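Local coordinates for protein putative alpha-ketoglutarate-dependent taurine dioxygenase (Burkholderia xenovorans, PDB 5HSX) that probably acts as an iron- and 2-oxoglutarate-dependent dioxygenase of the TauD/TfdA family, oxidising a substrate that is not established, at residues Val73-Ser76 and Ala77-Gly80. Numbering follows the deposited sequence.
Sequences VAFS and AQFG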
ATOM      1  N   VAL B  73     -23.789  -2.394  17.111  1.00 27.28           N
ATOM      2  CA  VAL B  73     -24.154  -1.122  17.728  1.00 28.53           C
ATOM      3  C   VAL B  73     -23.761  -1.113  19.199  1.00 30.82           C
ATOM      4  O   VAL B  73     -23.221  -0.120  19.706  1.00 28.48           O
ATOM      5  CB  VAL B  73     -25.659  -0.843  17.539  1.00 28.03           C
ATOM      6  CG1 VAL B  73     -26.114   0.328  18.420  1.00 30.63           C
ATOM      7  CG2 VAL B  73     -25.959  -0.564  16.068  1.00 27.19           C
ATOM      8  N   ALA B  74     -24.022  -2.217  19.907  1.00 30.49           N
ATOM      9  CA  ALA B  74     -23.706  -2.271  21.334  1.00 32.16           C
ATOM     10  C   ALA B  74     -22.210  -2.120  21.580  1.00 32.18           C
ATOM     11  O   ALA B  74     -21.794  -1.427  22.517  1.00 32.86           O
ATOM     12  CB  ALA B  74     -24.222  -3.576  21.942  1.00 34.94           C
ATOM     13  N   PHE B  75     -21.384  -2.757  20.746  1.00 28.02           N
ATOM     14  CA  PHE B  75     -19.944  -2.574  20.875  1.00 29.40           C
ATOM     15  C   PHE B  75     -19.560  -1.120  20.657  1.00 31.90           C
ATOM     16  O   PHE B  75     -18.759  -0.559  21.414  1.00 30.85           O
ATOM     17  CB  PHE B  75     -19.198  -3.462  19.880  1.00 29.75           C
ATOM     18  CG  PHE B  75     -17.722  -3.153  19.774  1.00 31.23           C
ATOM     19  CD1 PHE B  75     -16.835  -3.597  20.744  1.00 34.38           C
ATOM     20  CD2 PHE B  75     -17.222  -2.425  18.703  1.00 33.76           C
ATOM     21  CE1 PHE B  75     -15.473  -3.321  20.648  1.00 29.18           C
ATOM     22  CE2 PHE B  75     -15.857  -2.140  18.604  1.00 32.30           C
ATOM     23  CZ  PHE B  75     -14.988  -2.592  19.583  1.00 27.97           C
ATOM     24  N   SER B  76     -20.129  -0.498  19.622  1.00 25.61           N
ATOM     25  CA  SER B  76     -19.768   0.871  19.276  1.00 22.55           C
ATOM     26  C   SER B  76     -20.137   1.848  20.383  1.00 23.05           C
ATOM     27  O   SER B  76     -19.385   2.792  20.659  1.00 26.39           O
ATOM     28  CB  SER B  76     -20.458   1.265  17.975  1.00 27.97           C
ATOM     29  OG  SER B  76     -20.207   0.303  16.975  1.00 25.95           O
ATOM     30  N   ALA B  77     -21.291   1.648  21.022  1.00 24.07           N
ATOM     31  CA  ALA B  77     -21.773   2.613  22.011  1.00 25.39           C
ATOM     32  C   ALA B  77     -20.895   2.664  23.250  1.00 31.62           C
ATOM     33  O   ALA B  77     -21.021   3.601  24.050  1.00 31.96           O
ATOM     34  CB  ALA B  77     -23.214   2.290  22.418  1.00 31.83           C
ATOM     35  N   GLN B  78     -20.017   1.680  23.433  1.00 29.82           N
ATOM     36  CA  GLN B  78     -19.083   1.712  24.551  1.00 33.43           C
ATOM     37  C   GLN B  78     -17.983   2.744  24.355  1.00 34.18           C
ATOM     38  O   GLN B  78     -17.248   3.035  25.305  1.00 31.08           O
ATOM     39  CB  GLN B  78     -18.477   0.321  24.758  1.00 29.87           C
ATOM     40  CG  GLN B  78     -19.519  -0.736  25.108  1.00 35.19           C
ATOM     41  CD  GLN B  78     -18.966  -2.153  25.108  1.00 43.77           C
ATOM     42  OE1 GLN B  78     -19.237  -2.935  26.022  1.00 45.37           O
ATOM     43  NE2 GLN B  78     -18.205  -2.497  24.073  1.00 44.33           N
ATOM     44  N   PHE B  79     -17.858   3.312  23.154  1.00 27.68           N
ATOM     45  CA  PHE B  79     -16.804   4.265  22.862  1.00 26.76           C
ATOM     46  C   PHE B  79     -17.311   5.654  22.499  1.00 29.91           C
ATOM     47  O   PHE B  79     -16.497   6.580  22.414  1.00 30.85           O
ATOM     48  CB  PHE B  79     -15.903   3.721  21.737  1.00 25.53           C
ATOM     49  CG  PHE B  79     -15.278   2.394  22.072  1.00 26.23           C
ATOM     50  CD1 PHE B  79     -14.063   2.333  22.738  1.00 24.83           C
ATOM     51  CD2 PHE B  79     -15.928   1.206  21.764  1.00 26.35           C
ATOM     52  CE1 PHE B  79     -13.493   1.109  23.068  1.00 26.62           C
ATOM     53  CE2 PHE B  79     -15.366  -0.021  22.088  1.00 26.59           C
ATOM     54  CZ  PHE B  79     -14.148  -0.070  22.743  1.00 28.44           C
ATOM     55  N   GLY B  80     -18.613   5.841  22.319  1.00 28.20           N
ATOM     56  CA  GLY B  80     -19.119   7.154  21.979  1.00 30.81           C
ATOM     57  C   GLY B  80     -20.581   7.094  21.585  1.00 28.82           C
ATOM     58  O   GLY B  80     -21.255   6.082  21.780  1.00 30.65           O
TER
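At the C-terminal end of a helix the bonding tightens from i+4 to i+3: A77 N still reaches V73 O at 2.9 Å, whereas Q78 N turns to F75 O (3.3 Å) and F79 N to S76 O (3.0 Å). F75 O takes a second, weak bond from the side-chain amide of Q78, whose NE2 also lies 3.3 Å away. The torsions explain this return: CG beside the backbone N (chi1 -62°) turns the extended chain of Q78 back over the last turn, with CG against A74 O. The Q78 side chain crosses that of F75 at about a right angle, and NE2 meets the ring obliquely near CD1. The other end of that amide, OE1, accepts a hydrogen bond from L42 N; this bond and the weak one to F75 O would together help hold the amide's rotation. F75 itself swings CG anti to the backbone N (chi1 170°), which brings one ring face under F79. There CE2 of F79 rests toward the rim, 3.6 Å from CE1 of F75, and the rings meet obliquely with planes at 58°. The F79 ring lies beside the last carbonyls, with its CD2 3.4 Å from F75 O and with S76 O at its edge, in the ring plane. Beyond the turn F79 packs on I47 and I50 of helix 44-57 and edge-to-face on F265, while F75 and S76 touch I137 of strand 135-140; S76 OG is bonded to H72 O and T291 OG1. With G80 leaving helical geometry at positive phi, the whole illustrates a helix C-terminus that ends in a 3-10-like turn, here seating helix 69-77 against the main sheet of the cupin-type fold.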